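Local coordinates for protein citrate lyase, subunit 1 (Methanosaeta concilii, PDB 6HXI) that probably catalyses, as part of ATP citrate lyase, the ATP-driven conversion of citrate and coenzyme A into acetyl-CoA and oxaloacetate, at residues Tyr85-Gly91 with Leu103-Ile108; Arg55-Pro60 with Glu81-Leu86; Asp61-Gly65 with Pro237-Gly241; Gly30-Leu34 with Asn48-Lys52. One frame throughout, in Å; residues are numbered along the deposited sequence.

In the fold
Starting from the N terminus, contact 4 closes the first loop: the chain enters strand 33-35, runs through helix 41-47 and returns to the sheet with the turn at 48-52. Contact 2 follows in series, folding helix 79-89 back onto strand 56-60. Contact 1 comes next and shares Tyr-85 and Leu-86 with it; here the same helix meets strand 106-110, which lies between strands 33-35 and 56-60. Contacts 1, 2 and 4 thus all pack helices on the same four-stranded antiparallel sheet of the ATP-grasp region. Contact 3 spans far more sequence, joining 61-65 to 237-241 on the way to helix 246-256; contact 1 nests inside its loop, whereas contact 2 crosses it.

Contact 1 of 4, residues Tyr85-Gly91 with Leu103-Ile108; sequences YLNEKMG and LSYFLI
This is helix-on-sheet packing in the ATP-grasp region: the last turn of helix 79-89 lies on strand 106-110 of a four-stranded antiparallel sheet. The axes of 85-89 and 106-108 run antiparallel, at 175°, and come within 10.9 Å. Leu-86 sits opposite Phe-106 (CA-CA 7.7 Å) and Gly-91 opposite Leu-103 (5.0 Å). Helical angles end at Lys-89; Met-90 is extended and Gly-91 turns with a positive phi of 70°.

Leu-103 comes first. Its O accepts a 2.8 Å hydrogen bond from Gly-91 N, joining the two ends of the excursion through strands 93-96 and 99-102, and its CB lies 3.6 Å from Lys-89 O. Ser-104 turns its CB away, but its carbonyl O is 3.5 Å from Met-90 SD. Phe-106 (m rotamer) is the centrepiece, its CA-to-CB bond directed toward the helix. Its CD2 is 3.6 Å from Tyr-85 CE1, with the two ring planes almost perpendicular, and its CB is 3.8 Å from Leu-86 CD2. Met-90 (t, p, p) bends back to make a Met-aromatic contact at the edge of the Phe-106 ring, SD 5.4 Å from the centroid and CE 3.8 Å from CD1. Leu-107 faces helix 8-18 across the sheet. At Ile-108 (m) the packing returns to the helix, CD1 lying 3.8 Å from Leu-86 CD1.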
# COMPACT_ATOMS: atom_id res chain seq x y z
N TYR C 85 -56.43 -60.47 -15.41
CA TYR C 85 -56.78 -59.33 -16.27
C TYR C 85 -55.51 -58.58 -16.70
O TYR C 85 -55.41 -58.18 -17.86
CB TYR C 85 -57.77 -58.39 -15.56
CG TYR C 85 -57.99 -57.06 -16.25
CD1 TYR C 85 -57.17 -55.97 -15.99
CD2 TYR C 85 -59.03 -56.89 -17.16
CE1 TYR C 85 -57.36 -54.74 -16.62
CE2 TYR C 85 -59.24 -55.66 -17.80
CZ TYR C 85 -58.40 -54.59 -17.53
OH TYR C 85 -58.56 -53.37 -18.15
N LEU C 86 -54.54 -58.42 -15.78
CA LEU C 86 -53.28 -57.73 -16.04
C LEU C 86 -52.36 -58.56 -16.96
O LEU C 86 -51.75 -57.99 -17.86
CB LEU C 86 -52.53 -57.39 -14.73
CG LEU C 86 -53.24 -56.52 -13.69
CD1 LEU C 86 -52.73 -56.85 -12.30
CD2 LEU C 86 -53.06 -55.03 -13.97
N ASN C 87 -52.26 -59.90 -16.73
CA ASN C 87 -51.43 -60.81 -17.54
C ASN C 87 -51.95 -61.00 -18.97
O ASN C 87 -51.18 -61.35 -19.86
CB ASN C 87 -51.22 -62.17 -16.85
CG ASN C 87 -50.00 -62.24 -15.96
OD1 ASN C 87 -50.00 -61.78 -14.81
ND2 ASN C 87 -48.94 -62.88 -16.45
N GLU C 88 -53.26 -60.74 -19.19
CA GLU C 88 -53.90 -60.86 -20.49
C GLU C 88 -53.85 -59.56 -21.29
O GLU C 88 -53.37 -59.56 -22.42
CB GLU C 88 -55.37 -61.31 -20.33
CG GLU C 88 -55.56 -62.78 -19.99
CD GLU C 88 -56.95 -63.18 -19.50
OE1 GLU C 88 -57.67 -62.30 -18.96
OE2 GLU C 88 -57.29 -64.38 -19.61
N LYS C 89 -54.37 -58.44 -20.70
CA LYS C 89 -54.52 -57.12 -21.32
C LYS C 89 -53.22 -56.31 -21.54
O LYS C 89 -53.23 -55.42 -22.39
CB LYS C 89 -55.55 -56.25 -20.55
CG LYS C 89 -56.96 -56.83 -20.47
CD LYS C 89 -57.84 -56.43 -21.64
CE LYS C 89 -59.19 -57.09 -21.56
NZ LYS C 89 -60.09 -56.63 -22.66
N MET C 90 -52.14 -56.57 -20.77
CA MET C 90 -50.86 -55.85 -20.92
C MET C 90 -50.30 -56.01 -22.35
O MET C 90 -50.31 -57.12 -22.88
CB MET C 90 -49.85 -56.31 -19.86
CG MET C 90 -48.51 -55.54 -19.85
SD MET C 90 -48.57 -53.81 -19.27
CE MET C 90 -49.03 -54.04 -17.55
N GLY C 91 -49.87 -54.91 -22.95
CA GLY C 91 -49.33 -54.86 -24.30
C GLY C 91 -50.34 -55.09 -25.40
O GLY C 91 -49.96 -55.22 -26.57
N LEU C 103 -51.82 -51.24 -24.64
CA LEU C 103 -52.22 -50.95 -23.26
C LEU C 103 -50.99 -51.19 -22.35
O LEU C 103 -50.38 -52.25 -22.45
CB LEU C 103 -53.40 -51.84 -22.82
CG LEU C 103 -54.77 -51.54 -23.45
CD1 LEU C 103 -55.76 -52.65 -23.11
CD2 LEU C 103 -55.33 -50.19 -22.99
N SER C 104 -50.59 -50.21 -21.52
CA SER C 104 -49.38 -50.37 -20.69
C SER C 104 -49.55 -49.98 -19.21
O SER C 104 -48.76 -50.45 -18.38
CB SER C 104 -48.21 -49.61 -21.30
OG SER C 104 -47.86 -50.14 -22.57
N TYR C 105 -50.53 -49.12 -18.88
CA TYR C 105 -50.76 -48.67 -17.51
C TYR C 105 -52.16 -48.98 -17.02
O TYR C 105 -53.13 -48.68 -17.72
CB TYR C 105 -50.39 -47.19 -17.33
CG TYR C 105 -48.91 -46.93 -17.54
CD1 TYR C 105 -48.00 -47.05 -16.50
CD2 TYR C 105 -48.42 -46.57 -18.80
CE1 TYR C 105 -46.64 -46.84 -16.69
CE2 TYR C 105 -47.05 -46.37 -19.01
CZ TYR C 105 -46.17 -46.50 -17.95
OH TYR C 105 -44.82 -46.26 -18.15
N PHE C 106 -52.25 -49.61 -15.84
CA PHE C 106 -53.52 -50.04 -15.23
C PHE C 106 -53.62 -49.66 -13.77
O PHE C 106 -52.67 -49.84 -13.00
CB PHE C 106 -53.70 -51.57 -15.36
CG PHE C 106 -53.70 -52.09 -16.78
CD1 PHE C 106 -52.52 -52.44 -17.42
CD2 PHE C 106 -54.89 -52.23 -17.48
CE1 PHE C 106 -52.52 -52.88 -18.74
CE2 PHE C 106 -54.90 -52.68 -18.81
CZ PHE C 106 -53.71 -53.01 -19.42
N LEU C 107 -54.80 -49.17 -13.37
CA LEU C 107 -55.03 -48.79 -11.98
C LEU C 107 -55.79 -49.90 -11.24
O LEU C 107 -56.80 -50.41 -11.74
CB LEU C 107 -55.77 -47.44 -11.89
CG LEU C 107 -56.32 -47.00 -10.52
CD1 LEU C 107 -55.19 -46.57 -9.56
CD2 LEU C 107 -57.35 -45.91 -10.66
N ILE C 108 -55.30 -50.26 -10.04
CA ILE C 108 -55.96 -51.22 -9.14
C ILE C 108 -56.42 -50.48 -7.88
O ILE C 108 -55.65 -49.76 -7.24
CB ILE C 108 -55.19 -52.54 -8.83
CG1 ILE C 108 -54.49 -53.09 -10.09
CG2 ILE C 108 -56.16 -53.60 -8.24
CD1 ILE C 108 -53.40 -54.10 -9.81

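Contact 2 of 4, residues Arg55-Pro60 with Glu81-Leu86; sequences RLVVKP and EAKEYL
Tyr-85 lays its ring along strand 56-60, with the carbonyl O of Val-58 over one face and its CD1 3.5 Å from Val-58 CG1. This is a helix on the antiparallel sheet of the ATP-grasp region, here with the helix aligned to its strand: the axes of 56-60 and 81-86 differ by only 8° and approach to 9.2 Å. Val-58 and Ala-82 set the register, CA atoms 6.6 Å apart; the small alanine lets the helix come close.

Along the extended strand, Leu-56 and Val-58 point at the helix while Val-57 and Lys-59 point away, Lys-59 to reach Glu-8 and Asp-214 with its amine. Leu-56 (m, t) puts CD1 3.7 Å from Ala-82 CB. Both methyls of Val-58 (p) lie against the Tyr-85 ring, and CG2 also reaches Leu-86 CD2 at 3.7 Å. At the solvent-side end, Arg-55 NH2 is 4.4 Å from Glu-81 OE1, beyond a salt bridge and with the oxygen well out of the guanidinium plane; Asp-76 and Asp-78 take its salt bridges. The t rotamer of Tyr-85 carries its hydroxyl to the other end of the strand, where OH makes a weak hydrogen bond to Leu-72 O and lies 3.3 Å from Pro-60 CD.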
# COMPACT_ATOMS: atom_id res chain seq x y z
N ARG C 55 -61.94 -56.72 -2.32
CA ARG C 55 -62.54 -56.89 -3.65
C ARG C 55 -62.06 -55.70 -4.48
O ARG C 55 -62.09 -54.56 -4.01
CB ARG C 55 -64.07 -56.99 -3.60
CG ARG C 55 -64.60 -58.33 -3.05
CD ARG C 55 -64.03 -59.59 -3.70
NE ARG C 55 -64.45 -59.76 -5.10
CZ ARG C 55 -64.86 -60.91 -5.62
NH1 ARG C 55 -64.91 -62.01 -4.88
NH2 ARG C 55 -65.20 -60.98 -6.90
N LEU C 56 -61.56 -55.97 -5.69
CA LEU C 56 -60.92 -54.99 -6.56
C LEU C 56 -61.69 -54.55 -7.81
O LEU C 56 -62.73 -55.10 -8.16
CB LEU C 56 -59.54 -55.54 -6.99
CG LEU C 56 -58.63 -56.13 -5.90
CD1 LEU C 56 -57.46 -56.80 -6.51
CD2 LEU C 56 -58.14 -55.06 -4.93
N VAL C 57 -61.13 -53.48 -8.43
CA VAL C 57 -61.47 -52.86 -9.71
C VAL C 57 -60.12 -52.62 -10.41
O VAL C 57 -59.21 -52.03 -9.82
CB VAL C 57 -62.29 -51.54 -9.58
CG1 VAL C 57 -62.55 -50.90 -10.94
CG2 VAL C 57 -63.61 -51.77 -8.87
N VAL C 58 -59.99 -53.09 -11.65
CA VAL C 58 -58.77 -52.87 -12.42
C VAL C 58 -59.18 -52.37 -13.82
O VAL C 58 -60.05 -52.95 -14.48
CB VAL C 58 -57.75 -54.05 -12.39
CG1 VAL C 58 -58.38 -55.39 -12.77
CG2 VAL C 58 -56.50 -53.76 -13.21
N LYS C 59 -58.63 -51.20 -14.21
CA LYS C 59 -58.94 -50.50 -15.45
C LYS C 59 -57.71 -49.80 -16.04
O LYS C 59 -56.83 -49.38 -15.27
CB LYS C 59 -60.09 -49.49 -15.22
CG LYS C 59 -59.87 -48.51 -14.06
CD LYS C 59 -61.15 -47.78 -13.68
CE LYS C 59 -61.08 -47.25 -12.27
NZ LYS C 59 -62.17 -46.28 -11.99
N PRO C 60 -57.61 -49.62 -17.39
CA PRO C 60 -56.44 -48.92 -17.96
C PRO C 60 -56.42 -47.42 -17.63
O PRO C 60 -57.45 -46.75 -17.72
CB PRO C 60 -56.55 -49.19 -19.46
CG PRO C 60 -57.98 -49.46 -19.71
CD PRO C 60 -58.56 -50.04 -18.46
N GLU C 81 -57.74 -62.93 -9.70
CA GLU C 81 -58.55 -62.53 -10.85
C GLU C 81 -58.04 -61.24 -11.48
O GLU C 81 -58.14 -61.07 -12.70
CB GLU C 81 -60.02 -62.37 -10.45
CG GLU C 81 -60.67 -63.65 -9.94
CD GLU C 81 -62.16 -63.54 -9.64
OE1 GLU C 81 -62.84 -62.67 -10.24
OE2 GLU C 81 -62.65 -64.35 -8.82
N ALA C 82 -57.49 -60.33 -10.65
CA ALA C 82 -56.91 -59.06 -11.07
C ALA C 82 -55.63 -59.33 -11.87
O ALA C 82 -55.49 -58.77 -12.96
CB ALA C 82 -56.61 -58.18 -9.87
N LYS C 83 -54.75 -60.23 -11.37
CA LYS C 83 -53.50 -60.62 -12.05
C LYS C 83 -53.79 -61.28 -13.41
O LYS C 83 -52.98 -61.15 -14.32
CB LYS C 83 -52.66 -61.57 -11.20
CG LYS C 83 -52.04 -60.95 -9.94
CD LYS C 83 -51.21 -61.98 -9.15
CE LYS C 83 -52.02 -63.02 -8.37
NZ LYS C 83 -51.43 -64.40 -8.41
N GLU C 84 -54.94 -61.98 -13.53
CA GLU C 84 -55.38 -62.62 -14.78
C GLU C 84 -55.69 -61.53 -15.82
O GLU C 84 -55.24 -61.64 -16.95
CB GLU C 84 -56.61 -63.51 -14.54
CG GLU C 84 -56.27 -64.87 -13.95
CD GLU C 84 -57.45 -65.75 -13.55
OE1 GLU C 84 -58.61 -65.32 -13.71
OE2 GLU C 84 -57.19 -66.88 -13.07
N TYR C 85 -56.43 -60.47 -15.41
CA TYR C 85 -56.78 -59.33 -16.27
C TYR C 85 -55.51 -58.58 -16.70
O TYR C 85 -55.41 -58.18 -17.86
CB TYR C 85 -57.77 -58.39 -15.56
CG TYR C 85 -57.99 -57.06 -16.25
CD1 TYR C 85 -57.17 -55.97 -15.99
CD2 TYR C 85 -59.03 -56.89 -17.16
CE1 TYR C 85 -57.36 -54.74 -16.62
CE2 TYR C 85 -59.24 -55.66 -17.80
CZ TYR C 85 -58.40 -54.59 -17.53
OH TYR C 85 -58.56 -53.37 -18.15
N LEU C 86 -54.54 -58.42 -15.78
CA LEU C 86 -53.28 -57.73 -16.04
C LEU C 86 -52.36 -58.56 -16.96
O LEU C 86 -51.75 -57.99 -17.86
CB LEU C 86 -52.53 -57.39 -14.73
CG LEU C 86 -53.24 -56.52 -13.69
CD1 LEU C 86 -52.73 -56.85 -12.30
CD2 LEU C 86 -53.06 -55.03 -13.97

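Contact 3 of 4, residues Asp61-Gly65 with Pro237-Gly241; sequences DQLFG and PEPFG
Two loops meet here by packing, mostly of side chains and without a hydrogen bond between them: the loop after strand 56-60 and the one that runs from strand 209-220 to helix 246-256. Neither segment is regular, though residues 237-240 are extended and proline-rich. They come closest at Gln-62 and Phe-240, CA atoms 5.7 Å apart, where Gln-62 O lies 3.6 Å from Phe-240 CB.

The main element is an edge-to-face aromatic pair. Phe-64 (chi1 -67°, m) directs its edge at the face of Phe-240 (chi1 173°, t), with centroids 4.8 Å apart, planes at 66° and Phe-64 CZ 3.5 Å from Phe-240 CD1. Both rings also touch Ile-96, so the pair ties the 237-241 loop to strand 93-96 in the ATP-grasp region. Gln-62 NE2 stands at the edge of the Phe-240 ring, 4.2 Å from CD1, while its OE1 accepts a hydrogen bond from Ser-104 N.

Leu-63 adopts positive phi (67°, psi 69°), which aims its side chain at the prolines: CD1 is 3.9 Å from Pro-237 CG and 4.4 Å from Pro-239 CA. Pro-239 turns its CB away and packs on Ser-270 of another chain, the succinyl-CoA ligase (ADP-forming) subunit alpha. At Gly-241 (phi 101°, psi -52°) a CB would jam against the carbonyl O of Phe-240.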
# COMPACT_ATOMS: atom_id res chain seq x y z
N ASP C 61 -55.24 -46.92 -17.21
CA ASP C 61 -55.01 -45.53 -16.82
C ASP C 61 -54.08 -44.84 -17.83
O ASP C 61 -52.96 -44.46 -17.48
CB ASP C 61 -54.47 -45.46 -15.38
CG ASP C 61 -54.68 -44.14 -14.66
OD1 ASP C 61 -55.24 -43.20 -15.29
OD2 ASP C 61 -54.30 -44.03 -13.48
N GLN C 62 -54.55 -44.69 -19.07
CA GLN C 62 -53.76 -44.08 -20.14
C GLN C 62 -54.46 -42.87 -20.78
O GLN C 62 -54.23 -42.55 -21.96
CB GLN C 62 -53.34 -45.14 -21.17
CG GLN C 62 -52.09 -45.91 -20.76
CD GLN C 62 -51.81 -47.08 -21.67
OE1 GLN C 62 -52.46 -48.12 -21.59
NE2 GLN C 62 -50.82 -46.94 -22.53
N LEU C 63 -55.27 -42.17 -19.96
CA LEU C 63 -56.02 -40.95 -20.30
C LEU C 63 -57.13 -41.22 -21.34
O LEU C 63 -57.05 -40.77 -22.49
CB LEU C 63 -55.08 -39.77 -20.72
CG LEU C 63 -53.82 -39.53 -19.86
CD1 LEU C 63 -52.84 -38.62 -20.55
CD2 LEU C 63 -54.17 -38.95 -18.52
N PHE C 64 -58.18 -41.95 -20.90
CA PHE C 64 -59.33 -42.35 -21.72
C PHE C 64 -60.66 -41.66 -21.33
O PHE C 64 -60.64 -40.55 -20.80
CB PHE C 64 -59.50 -43.89 -21.69
CG PHE C 64 -58.41 -44.70 -22.37
CD1 PHE C 64 -57.96 -44.36 -23.64
CD2 PHE C 64 -57.92 -45.86 -21.78
CE1 PHE C 64 -56.98 -45.13 -24.27
CE2 PHE C 64 -56.95 -46.63 -22.41
CZ PHE C 64 -56.47 -46.25 -23.65
N GLY C 65 -61.78 -42.33 -21.62
CA GLY C 65 -63.14 -41.88 -21.33
C GLY C 65 -63.97 -42.92 -20.61
O GLY C 65 -64.69 -43.71 -21.23
N PRO C 237 -47.89 -38.17 -17.81
CA PRO C 237 -47.82 -39.27 -18.78
C PRO C 237 -47.92 -38.79 -20.23
O PRO C 237 -48.42 -37.70 -20.50
CB PRO C 237 -49.03 -40.13 -18.41
CG PRO C 237 -50.03 -39.16 -17.86
CD PRO C 237 -49.25 -38.02 -17.25
N GLU C 238 -47.46 -39.63 -21.18
CA GLU C 238 -47.58 -39.32 -22.60
C GLU C 238 -49.01 -39.68 -23.04
O GLU C 238 -49.59 -40.59 -22.44
CB GLU C 238 -46.55 -40.12 -23.44
CG GLU C 238 -45.10 -39.67 -23.27
CD GLU C 238 -44.66 -38.43 -24.02
OE1 GLU C 238 -43.79 -38.56 -24.92
OE2 GLU C 238 -45.14 -37.32 -23.69
N PRO C 239 -49.62 -39.02 -24.05
CA PRO C 239 -50.97 -39.43 -24.48
C PRO C 239 -50.98 -40.85 -25.05
O PRO C 239 -49.92 -41.35 -25.45
CB PRO C 239 -51.35 -38.40 -25.54
CG PRO C 239 -50.07 -37.86 -26.02
CD PRO C 239 -49.11 -37.90 -24.88
N PHE C 240 -52.15 -41.52 -25.05
CA PHE C 240 -52.30 -42.89 -25.54
C PHE C 240 -51.77 -43.06 -26.96
O PHE C 240 -52.02 -42.21 -27.82
CB PHE C 240 -53.76 -43.38 -25.42
CG PHE C 240 -54.04 -44.72 -26.06
CD1 PHE C 240 -53.57 -45.90 -25.49
CD2 PHE C 240 -54.79 -44.81 -27.23
CE1 PHE C 240 -53.84 -47.14 -26.08
CE2 PHE C 240 -55.05 -46.05 -27.82
CZ PHE C 240 -54.58 -47.21 -27.24
N GLY C 241 -51.01 -44.13 -27.18
CA GLY C 241 -50.40 -44.43 -28.46
C GLY C 241 -48.93 -44.07 -28.55
O GLY C 241 -48.12 -44.92 -28.92

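Contact 4 of 4, residues Gly30-Leu34 with Asn48-Lys52; sequences GNLAL and NPWLK
An asparagine sits over the face of a tryptophan: Asn-31 CB sits 3.8 Å from the centroid of the six-membered ring of Trp-50, only 15° off the ring normal, a CH-pi contact. Its ND2 is over the same indole, 3.4 Å from CD1. Asn-31 (m rotamer) is the centre of an inverse gamma turn (phi -63°, psi 89°), after which the backbone straightens into strand 33-35.

Trp-50 takes chi1 62° (p), bringing the indole toward the strand, so that CZ2 is 3.5 Å from Leu-32 N and 4.5 Å from Ala-33 CB. CA atoms pair as Asn-31 with Trp-50 (7.7 Å) and Ala-33 with Asn-48 (7.5 Å). Asn-48 leaves helix 41-47 with phi -123°, and a short, weakly bonded helix follows, in which Lys-52 N bonds to Pro-49 O at 3.3 Å. Ala-33 points at this turn, its CB 4.3 Å from Leu-51 CD2, whereas Leu-32 points away to helix 8-18. Pro-110 of the neighbouring strand touches both Asn-31 and Trp-50. The turn thereby covers the end of the same sheet face that carries helix 79-89, with helix 8-18 behind: an antiparallel sheet between helices, an alpha+beta arrangement as in the ATP-grasp fold.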
# COMPACT_ATOMS: atom_id res chain seq x y z
N GLY C 30 -56.11 -43.92 0.78
CA GLY C 30 -55.35 -43.83 -0.47
C GLY C 30 -55.01 -45.15 -1.12
O GLY C 30 -53.98 -45.24 -1.78
N ASN C 31 -55.88 -46.19 -0.94
CA ASN C 31 -55.67 -47.55 -1.47
C ASN C 31 -55.65 -47.56 -2.99
O ASN C 31 -56.69 -47.72 -3.64
CB ASN C 31 -56.68 -48.58 -0.92
CG ASN C 31 -56.74 -48.69 0.58
OD1 ASN C 31 -57.79 -48.45 1.18
ND2 ASN C 31 -55.64 -49.02 1.24
N LEU C 32 -54.45 -47.36 -3.56
CA LEU C 32 -54.22 -47.29 -5.00
C LEU C 32 -52.93 -48.01 -5.39
O LEU C 32 -51.92 -47.95 -4.68
CB LEU C 32 -54.15 -45.82 -5.45
CG LEU C 32 -55.36 -44.92 -5.17
CD1 LEU C 32 -54.92 -43.54 -4.80
CD2 LEU C 32 -56.30 -44.88 -6.36
N ALA C 33 -52.97 -48.69 -6.55
CA ALA C 33 -51.84 -49.42 -7.11
C ALA C 33 -51.80 -49.19 -8.62
O ALA C 33 -52.82 -49.37 -9.30
CB ALA C 33 -51.98 -50.91 -6.80
N LEU C 34 -50.63 -48.77 -9.14
CA LEU C 34 -50.45 -48.56 -10.58
C LEU C 34 -49.57 -49.65 -11.16
O LEU C 34 -48.50 -49.93 -10.61
CB LEU C 34 -49.87 -47.16 -10.90
CG LEU C 34 -49.83 -46.75 -12.40
CD1 LEU C 34 -51.24 -46.42 -12.94
CD2 LEU C 34 -48.89 -45.60 -12.63
N ASN C 48 -48.54 -53.04 -0.98
CA ASN C 48 -49.98 -52.98 -0.73
C ASN C 48 -50.53 -54.32 -0.23
O ASN C 48 -50.95 -55.15 -1.04
CB ASN C 48 -50.74 -52.54 -1.99
CG ASN C 48 -50.17 -51.35 -2.69
OD1 ASN C 48 -49.55 -51.47 -3.76
ND2 ASN C 48 -50.34 -50.18 -2.10
N PRO C 49 -50.53 -54.55 1.11
CA PRO C 49 -51.06 -55.83 1.63
C PRO C 49 -52.57 -55.96 1.40
O PRO C 49 -53.03 -57.06 1.10
CB PRO C 49 -50.70 -55.80 3.12
CG PRO C 49 -49.73 -54.66 3.28
CD PRO C 49 -50.08 -53.69 2.21
N TRP C 50 -53.31 -54.82 1.45
CA TRP C 50 -54.77 -54.73 1.23
C TRP C 50 -55.26 -55.41 -0.07
O TRP C 50 -56.42 -55.82 -0.13
CB TRP C 50 -55.24 -53.26 1.29
CG TRP C 50 -54.65 -52.38 0.24
CD1 TRP C 50 -53.54 -51.58 0.38
CD2 TRP C 50 -55.12 -52.19 -1.10
NE1 TRP C 50 -53.30 -50.90 -0.80
CE2 TRP C 50 -54.24 -51.27 -1.73
CE3 TRP C 50 -56.19 -52.72 -1.84
CZ2 TRP C 50 -54.41 -50.87 -3.06
CZ3 TRP C 50 -56.35 -52.32 -3.16
CH2 TRP C 50 -55.48 -51.39 -3.76
N LEU C 51 -54.39 -55.49 -1.11
CA LEU C 51 -54.68 -56.10 -2.41
C LEU C 51 -55.23 -57.52 -2.29
O LEU C 51 -56.27 -57.84 -2.88
CB LEU C 51 -53.42 -56.12 -3.31
CG LEU C 51 -52.95 -54.80 -3.91
CD1 LEU C 51 -51.53 -54.94 -4.44
CD2 LEU C 51 -53.86 -54.34 -5.04
N LYS C 52 -54.54 -58.36 -1.52
CA LYS C 52 -54.85 -59.77 -1.33
C LYS C 52 -56.15 -60.05 -0.53
O LYS C 52 -56.75 -61.11 -0.71
CB LYS C 52 -53.66 -60.51 -0.70
CG LYS C 52 -52.39 -60.48 -1.57
CD LYS C 52 -51.21 -61.22 -0.94
CE LYS C 52 -51.10 -62.66 -1.41
NZ LYS C 52 -49.95 -63.36 -0.80